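Local structure of AT5G66160 protein (Arabidopsis thaliana, 7BVW) at residues His12-Phe17 with Arg45-Gln50. The protein probably serves as a sorting receptor carrying proteins to the storage vacuole, its zinc-binding RING-H2 domain, the part described here, functioning as an E3 ligase. Numbering follows the deposited sequence.
With ZN (zinc ion), chain D.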
ATOM      1  N   HIS A  12       6.769  -7.542  -0.116  1.00 23.38           N
ATOM      2  CA  HIS A  12       7.751  -6.853   0.709  1.00 22.82           C
ATOM      3  C   HIS A  12       8.808  -6.112  -0.102  1.00 23.80           C
ATOM      4  O   HIS A  12       9.625  -5.398   0.490  1.00 26.92           O
ATOM      5  CB  HIS A  12       8.421  -7.854   1.658  1.00 18.69           C
ATOM      6  CG  HIS A  12       7.478  -8.470   2.646  1.00 19.01           C
ATOM      7  ND1 HIS A  12       7.788  -9.600   3.372  1.00 20.35           N
ATOM      8  CD2 HIS A  12       6.229  -8.112   3.022  1.00 18.10           C
ATOM      9  CE1 HIS A  12       6.770  -9.911   4.155  1.00 19.96           C
ATOM     10  NE2 HIS A  12       5.811  -9.022   3.962  1.00 19.47           N
ATOM     11  N   THR A  13       8.816  -6.253  -1.428  1.00 22.36           N
ATOM     12  CA  THR A  13       9.725  -5.484  -2.268  1.00 20.27           C
ATOM     13  C   THR A  13       9.101  -4.196  -2.789  1.00 21.90           C
ATOM     14  O   THR A  13       9.810  -3.385  -3.397  1.00 22.89           O
ATOM     15  CB  THR A  13      10.205  -6.325  -3.458  1.00 21.06           C
ATOM     16  OG1 THR A  13       9.091  -6.634  -4.307  1.00 20.12           O
ATOM     17  CG2 THR A  13      10.850  -7.618  -2.979  1.00 20.07           C
ATOM     18  N   LEU A  14       7.801  -3.998  -2.572  1.00 16.68           N
ATOM     19  CA  LEU A  14       7.144  -2.772  -2.991  1.00 16.39           C
ATOM     20  C   LEU A  14       7.792  -1.565  -2.315  1.00 18.72           C
ATOM     21  O   LEU A  14       8.299  -1.668  -1.192  1.00 20.69           O
ATOM     22  CB  LEU A  14       5.656  -2.824  -2.655  1.00 15.03           C
ATOM     23  CG  LEU A  14       4.757  -3.573  -3.640  1.00 26.11           C
ATOM     24  CD1 LEU A  14       3.390  -3.809  -3.028  1.00 15.02           C
ATOM     25  CD2 LEU A  14       4.624  -2.790  -4.941  1.00 15.62           C
ATOM     26  N   PRO A  15       7.798  -0.408  -2.977  1.00 18.99           N
ATOM     27  CA  PRO A  15       8.424   0.778  -2.383  1.00 18.26           C
ATOM     28  C   PRO A  15       7.735   1.184  -1.090  1.00 19.96           C
ATOM     29  O   PRO A  15       6.509   1.126  -0.969  1.00 16.64           O
ATOM     30  CB  PRO A  15       8.257   1.849  -3.468  1.00 16.50           C
ATOM     31  CG  PRO A  15       8.047   1.082  -4.733  1.00 17.82           C
ATOM     32  CD  PRO A  15       7.287  -0.141  -4.332  1.00 19.04           C
ATOM     33  N   CYS A  16       8.542   1.596  -0.115  1.00 22.77           N
ATOM     34  CA  CYS A  16       8.037   2.042   1.173  1.00 23.59           C
ATOM     35  C   CYS A  16       8.773   3.306   1.593  1.00 23.00           C
ATOM     36  O   CYS A  16       9.925   3.529   1.211  1.00 23.38           O
ATOM     37  CB  CYS A  16       8.193   0.961   2.252  1.00 25.32           C
ATOM     38  SG  CYS A  16       9.898   0.616   2.737  1.00 30.22           S
ATOM     39  N   PHE A  17       8.095   4.128   2.391  1.00 20.21           N
ATOM     40  CA  PHE A  17       8.640   5.407   2.818  1.00 21.00           C
ATOM     41  C   PHE A  17       7.986   5.812   4.132  1.00 22.53           C
ATOM     42  O   PHE A  17       6.976   5.239   4.550  1.00 24.07           O
ATOM     43  CB  PHE A  17       8.444   6.481   1.739  1.00 19.61           C
ATOM     44  CG  PHE A  17       7.010   6.687   1.333  1.00 21.41           C
ATOM     45  CD1 PHE A  17       6.404   5.845   0.412  1.00 21.03           C
ATOM     46  CD2 PHE A  17       6.275   7.733   1.860  1.00 22.43           C
ATOM     47  CE1 PHE A  17       5.088   6.038   0.037  1.00 22.73           C
ATOM     48  CE2 PHE A  17       4.961   7.932   1.486  1.00 22.80           C
ATOM     49  CZ  PHE A  17       4.365   7.083   0.574  1.00 24.25           C
ATOM     50  N   ARG A  45       3.484   2.366   2.242  1.00 13.90           N
ATOM     51  CA  ARG A  45       3.871   1.702   1.007  1.00 17.27           C
ATOM     52  C   ARG A  45       3.122   2.322  -0.161  1.00 17.98           C
ATOM     53  O   ARG A  45       2.020   2.856  -0.003  1.00 16.72           O
ATOM     54  CB  ARG A  45       3.587   0.196   1.050  1.00 19.24           C
ATOM     55  CG  ARG A  45       4.729  -0.651   1.585  1.00 22.42           C
ATOM     56  CD  ARG A  45       4.677  -2.054   0.996  1.00 21.46           C
ATOM     57  NE  ARG A  45       5.147  -3.075   1.930  1.00 21.97           N
ATOM     58  CZ  ARG A  45       6.426  -3.331   2.183  1.00 23.95           C
ATOM     59  NH1 ARG A  45       7.377  -2.632   1.579  1.00 22.47           N
ATOM     60  NH2 ARG A  45       6.754  -4.281   3.049  1.00 22.12           N
ATOM     61  N   LEU A  46       3.732   2.242  -1.339  1.00 17.30           N
ATOM     62  CA  LEU A  46       3.164   2.792  -2.560  1.00 16.11           C
ATOM     63  C   LEU A  46       2.898   1.671  -3.555  1.00 16.80           C
ATOM     64  O   LEU A  46       3.762   0.817  -3.782  1.00 15.85           O
ATOM     65  CB  LEU A  46       4.098   3.831  -3.183  1.00 17.18           C
ATOM     66  CG  LEU A  46       3.544   4.524  -4.425  1.00 20.60           C
ATOM     67  CD1 LEU A  46       2.321   5.349  -4.061  1.00 18.82           C
ATOM     68  CD2 LEU A  46       4.611   5.385  -5.089  1.00 21.52           C
ATOM     69  N   LEU A  47       1.706   1.679  -4.139  1.00 16.46           N
ATOM     70  CA  LEU A  47       1.313   0.771  -5.203  1.00 16.25           C
ATOM     71  C   LEU A  47       1.526   1.429  -6.559  1.00 16.88           C
ATOM     72  O   LEU A  47       1.526   2.657  -6.669  1.00 15.27           O
ATOM     73  CB  LEU A  47      -0.157   0.365  -5.038  1.00 18.28           C
ATOM     74  CG  LEU A  47      -0.518  -0.440  -3.784  1.00 17.62           C
ATOM     75  CD1 LEU A  47      -1.945  -0.974  -3.872  1.00 13.84           C
ATOM     76  CD2 LEU A  47       0.471  -1.581  -3.560  1.00 19.65           C
ATOM     77  N   PRO A  48       1.710   0.641  -7.622  1.00 19.17           N
ATOM     78  CA  PRO A  48       1.993   1.243  -8.938  1.00 19.98           C
ATOM     79  C   PRO A  48       0.877   2.126  -9.464  1.00 23.55           C
ATOM     80  O   PRO A  48       1.139   2.975 -10.325  1.00 24.81           O
ATOM     81  CB  PRO A  48       2.216   0.023  -9.842  1.00 17.80           C
ATOM     82  CG  PRO A  48       1.535  -1.102  -9.144  1.00 19.38           C
ATOM     83  CD  PRO A  48       1.717  -0.830  -7.680  1.00 19.20           C
ATOM     84  N   CYS A  49      -0.350   1.962  -8.976  1.00 16.98           N
ATOM     85  CA  CYS A  49      -1.467   2.803  -9.385  1.00 20.20           C
ATOM     86  C   CYS A  49      -1.447   4.175  -8.725  1.00 19.02           C
ATOM     87  O   CYS A  49      -2.374   4.963  -8.956  1.00 18.70           O
ATOM     88  CB  CYS A  49      -2.787   2.098  -9.073  1.00 19.23           C
ATOM     89  SG  CYS A  49      -2.894   1.519  -7.369  1.00 21.30           S
ATOM     90  N   GLN A  50      -0.423   4.462  -7.911  1.00 20.87           N
ATOM     91  CA  GLN A  50      -0.160   5.749  -7.260  1.00 24.69           C
ATOM     92  C   GLN A  50      -0.993   5.970  -6.001  1.00 24.50           C
ATOM     93  O   GLN A  50      -1.163   7.115  -5.570  1.00 25.66           O
ATOM     94  CB  GLN A  50      -0.359   6.938  -8.211  1.00 28.54           C
ATOM     95  CG  GLN A  50       0.501   6.889  -9.466  1.00 31.49           C
ATOM     96  CD  GLN A  50       1.976   6.766  -9.154  1.00 31.04           C
ATOM     97  OE1 GLN A  50       2.613   7.724  -8.717  1.00 30.33           O
ATOM     98  NE2 GLN A  50       2.527   5.578  -9.371  1.00 31.46           N
TER
HETATM   99 ZN    ZN D 402      -4.982   2.140  -6.686  1.00 20.98          ZN
HETATM  100  O   HOH W   1      10.002  -3.512   2.573  1.00 23.79           O
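From CB to NH2, the side chain of Arg-45 meets Pro-15, Cys-16, Leu-14 and His-12 in turn. CB and CG pass the carbonyl oxygen of Pro-15, and CG also packs against CB of Cys-16 (3.9 Å), its partner in an antiparallel, non-hydrogen-bonded pair whose side chains share one face of the sheet. CD meets CB of Leu-14. NE forms a salt bridge with Asp-59 of helix 55-65. NH1 reaches O of Leu-14 at 3.1 Å, but the N-H...O angle of 121° marks this bond as weak; a water lying in the guanidinium plane accepts a second bond from NH1 (2.9 Å) and donates to O of His-12. CA of His-12 sits over one face of the guanidinium, 3.6 Å from NH2. An alanine here would probably leave Asp-59 without its charged mate, and O of Leu-14 and the water on O of His-12 without the NH1 donor.

The pairing joins the outermost strand 16-18 to strand 43-46, the middle strand of the three-stranded antiparallel sheet in this RING-H2 domain. Its backbone evidence is the bond from N of Leu-46 to O of Pro-15, 3.0 Å and fairly straight at 163°; CA of Arg-45 adds a C-H...O contact to the same oxygen. Within the sheet, CB of Leu-46 approaches the edge of the Phe-17 ring at CE1 (4.0 Å); chi1 of 57° sets CG of Phe-17 between the backbone N and the carbonyl carbon, and from there the ring brings CE1 to Leu-46. Beyond the strands, CD1 of Leu-14 packs on CD2 of Leu-47 at 3.7 Å. Leu-47 then opens a type I turn to Gln-50, within which Cys-49 SG binds zinc together with His-51, Cys-69 and Cys-72.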